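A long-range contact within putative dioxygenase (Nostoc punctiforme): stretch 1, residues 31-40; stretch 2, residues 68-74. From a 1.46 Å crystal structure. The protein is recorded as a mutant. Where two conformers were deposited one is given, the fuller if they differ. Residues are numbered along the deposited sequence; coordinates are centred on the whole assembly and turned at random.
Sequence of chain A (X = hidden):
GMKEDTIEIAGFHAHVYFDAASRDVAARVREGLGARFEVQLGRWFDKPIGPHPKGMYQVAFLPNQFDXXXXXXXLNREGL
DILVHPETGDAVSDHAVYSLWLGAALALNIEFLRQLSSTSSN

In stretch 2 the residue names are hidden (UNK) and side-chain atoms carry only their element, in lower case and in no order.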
# COMPACT_ATOMS: atom_id res chain seq x y z
N GLU A 31 14.50 12.30 -6.19
CA GLU A 31 15.32 12.25 -7.40
C GLU A 31 15.18 10.91 -8.11
O GLU A 31 15.08 10.85 -9.33
CB GLU A 31 16.77 12.50 -7.06
CG GLU A 31 17.68 12.61 -8.28
CD GLU A 31 18.19 11.29 -8.82
OE1 GLU A 31 18.18 10.29 -8.07
OE2 GLU A 31 18.60 11.23 -10.01
N GLY A 32 15.14 9.84 -7.35
CA GLY A 32 14.91 8.52 -7.93
C GLY A 32 13.59 8.44 -8.68
O GLY A 32 13.51 7.88 -9.76
N LEU A 33 12.55 9.02 -8.10
CA LEU A 33 11.27 9.04 -8.77
C LEU A 33 11.31 9.88 -10.06
O LEU A 33 10.79 9.46 -11.11
CB LEU A 33 10.21 9.64 -7.85
CG LEU A 33 9.82 8.74 -6.72
CD1 LEU A 33 8.98 9.55 -5.70
CD2 LEU A 33 9.03 7.56 -7.26
N GLY A 34 11.83 11.09 -9.98
CA GLY A 34 11.84 11.99 -11.14
C GLY A 34 12.73 11.53 -12.28
O GLY A 34 12.54 11.91 -13.42
N ALA A 35 13.67 10.65 -11.95
CA ALA A 35 14.62 10.07 -12.90
C ALA A 35 14.01 8.90 -13.63
O ALA A 35 14.36 8.63 -14.76
CB ALA A 35 15.87 9.58 -12.14
N ARG A 36 13.11 8.18 -12.97
CA ARG A 36 12.67 6.87 -13.51
C ARG A 36 11.26 6.80 -14.09
O ARG A 36 11.00 5.99 -14.95
CB ARG A 36 12.78 5.81 -12.43
CG ARG A 36 14.17 5.50 -11.97
CD ARG A 36 14.20 4.54 -10.79
NE ARG A 36 15.56 4.05 -10.56
CZ ARG A 36 16.55 4.76 -10.02
NH1 ARG A 36 16.36 6.02 -9.62
NH2 ARG A 36 17.75 4.20 -9.90
N PHE A 37 10.33 7.57 -13.54
CA PHE A 37 8.92 7.34 -13.81
C PHE A 37 8.26 8.59 -14.38
O PHE A 37 8.84 9.68 -14.39
CB PHE A 37 8.20 6.86 -12.55
CG PHE A 37 8.89 5.70 -11.89
CD1 PHE A 37 9.01 4.49 -12.54
CD2 PHE A 37 9.51 5.86 -10.65
CE1 PHE A 37 9.70 3.41 -11.90
CE2 PHE A 37 10.19 4.81 -10.02
CZ PHE A 37 10.32 3.59 -10.68
N GLU A 38 7.06 8.38 -14.93
CA GLU A 38 6.26 9.47 -15.45
C GLU A 38 5.45 10.03 -14.32
O GLU A 38 4.39 9.51 -13.93
CB GLU A 38 5.39 9.00 -16.60
CG GLU A 38 6.22 8.45 -17.74
CD GLU A 38 5.38 7.87 -18.89
OE1 GLU A 38 4.13 7.92 -18.86
OE2 GLU A 38 6.01 7.38 -19.84
N VAL A 39 6.00 11.05 -13.69
CA VAL A 39 5.40 11.65 -12.50
C VAL A 39 5.45 13.18 -12.57
O VAL A 39 6.16 13.75 -13.37
CB VAL A 39 6.12 11.24 -11.20
CG1 VAL A 39 6.00 9.73 -10.93
CG2 VAL A 39 7.58 11.72 -11.22
N GLN A 40 4.57 13.80 -11.81
CA GLN A 40 4.54 15.25 -11.62
C GLN A 40 4.91 15.47 -10.16
O GLN A 40 4.19 15.02 -9.28
CB GLN A 40 3.13 15.81 -11.91
CG GLN A 40 2.43 15.25 -13.16
CD GLN A 40 0.96 14.78 -12.92
OE1 GLN A 40 0.65 13.58 -13.03
NE2 GLN A 40 0.06 15.72 -12.60
N UNK A 68 4.76 0.72 -11.44
CA UNK A 68 6.15 1.11 -11.51
C UNK A 68 6.56 1.87 -10.28
O UNK A 68 7.49 1.46 -9.59
c UNK A 68 5.99 1.12 -14.04
c UNK A 68 6.41 1.92 -12.79
n UNK A 68 5.91 -0.33 -16.37
c UNK A 68 6.03 1.95 -15.32
c UNK A 68 5.60 1.12 -16.54
N UNK A 69 5.88 2.99 -10.00
CA UNK A 69 6.18 3.82 -8.86
C UNK A 69 6.05 3.13 -7.50
O UNK A 69 6.94 3.19 -6.67
c UNK A 69 5.72 5.97 -10.13
c UNK A 69 5.53 5.91 -7.61
c UNK A 69 5.33 5.12 -8.90
N UNK A 70 4.98 2.40 -7.29
CA UNK A 70 4.66 1.90 -5.97
C UNK A 70 5.59 0.72 -5.58
O UNK A 70 6.25 0.76 -4.54
c UNK A 70 2.91 0.94 -4.43
c UNK A 70 2.33 2.89 -5.96
c UNK A 70 3.17 1.57 -5.82
N UNK A 71 5.76 -0.26 -6.49
CA UNK A 71 6.81 -1.28 -6.18
C UNK A 71 8.22 -0.71 -5.99
O UNK A 71 8.96 -1.18 -5.11
c UNK A 71 5.06 -0.58 -7.74
c UNK A 71 6.69 -2.26 -7.33
c UNK A 71 5.29 -2.08 -7.86
N UNK A 72 8.58 0.33 -6.74
CA UNK A 72 9.85 0.98 -6.52
C UNK A 72 9.98 1.55 -5.13
O UNK A 72 11.00 1.35 -4.47
c UNK A 72 13.43 3.78 -7.12
n UNK A 72 13.77 2.72 -7.93
c UNK A 72 10.17 2.02 -7.58
c UNK A 72 14.21 4.80 -6.58
c UNK A 72 11.44 4.66 -6.07
c UNK A 72 13.59 5.75 -5.81
c UNK A 72 11.57 2.50 -7.56
c UNK A 72 12.05 3.68 -6.87
c UNK A 72 12.23 5.69 -5.54
c UNK A 72 12.66 1.96 -8.19
N UNK A 73 8.99 2.31 -4.67
CA UNK A 73 8.98 2.85 -3.32
C UNK A 73 8.94 1.76 -2.24
O UNK A 73 9.55 1.89 -1.18
c UNK A 73 7.88 5.14 -3.95
c UNK A 73 7.79 3.81 -3.18
c UNK A 73 9.02 5.91 -3.37
c UNK A 73 6.53 5.88 -3.87
N UNK A 74 8.26 0.66 -2.54
CA UNK A 74 8.28 -0.48 -1.63
C UNK A 74 9.67 -0.89 -1.23
O UNK A 74 9.98 -1.18 -0.07
c UNK A 74 7.56 -1.67 -2.24
c UNK A 74 4.40 -3.88 -1.84
se UNK A 74 4.91 -2.71 -3.16
c UNK A 74 6.02 -1.64 -2.03

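Position 68 carries four carbons in an unbranched row ending in a nitrogen. Its CB lies 3.7 Å from CD1 of Phe 37, and although the CA-to-CB bond points toward stretch 1, the end of the chain leads away. That composition is lysine: Lys 68 lends the contact the base of its side chain, and its charged end stays out of the apolar packing.

Position 69 has three side-chain carbons, one carrying the other two. One branch carbon is 3.6 Å from CB of Phe 37, and the fork also meets Leu 33 and Val 39. A fork at CB with no further atoms is valine. In Val 69, with chi1 in t, CG1 sits 3.9 Å from CD2 of Leu 33, while CG2 sits 3.9 Å from CG1 of Val 39, so the two methyls serve different neighbours. Its backbone takes part as well: CA stands over the face of the Phe 37 ring, 4.3 Å from the centroid and close to the ring normal, a CH-pi contact.

Position 70 shows the same three-carbon fork, but its CB points away and nothing of stretch 1 comes within reach. It is Val 70, buried against other parts of the structure.

At position 71 three carbons close a ring onto the backbone nitrogen, and none of them touches stretch 1. The closed ring identifies proline. The nitrogen of Pro 71 has no hydrogen to give to the preceding turn, and the helix is kinked here.

Position 72 holds one carbon followed by fused five- and six-membered rings with eight carbons and one nitrogen. Ring atoms lie against Gly 32, Leu 33, Arg 36 and Phe 37. The rings are an indole, hence tryptophan. Trp 72 has the largest covered area of either stretch. Its CH2 lies 3.7 Å from CA of Gly 32, where an ideal CB on the glycine would come within 2.4 Å of that same CH2, a clash. CE3 meets CD2 of Leu 33 at 4.0 Å. NE1 is 3.4 Å from CD of Arg 36, but no hydrogen bond joins these side chains. The ring of Phe 37 turns its edge to the indole face, with 5.2 Å between its centroid and that of the five-membered ring and the planes at 69°.

Position 73 has four carbons forked at the second; it leaves CA sideways, yet one branch end comes near CD2 of Leu 33. This is leucine, and CD2 of Leu 73 is 4.2 Å from CD2 of Leu 33.

Position 74 has two carbons, a selenium and a final carbon, all out of reach of stretch 1: selenomethionine, Met 74.

The rules are compact. The helices run roughly antiparallel at 147°, with axes 11.2 Å apart at closest approach, and no hydrogen bond crosses between the stretches; shape and apolar packing make the contact. Gly 32 leaves room for the indole, Leu 33 bridges Val 69, Trp 72 and Leu 73, and Phe 37, just past its helix, packs on Val 69 and Trp 72. Arg 36 lays its guanidinium beside the indole, while its NH1 makes a weak hydrogen bond to O of Gly 32.

Stretch 2 (68-74) KVVPWLM
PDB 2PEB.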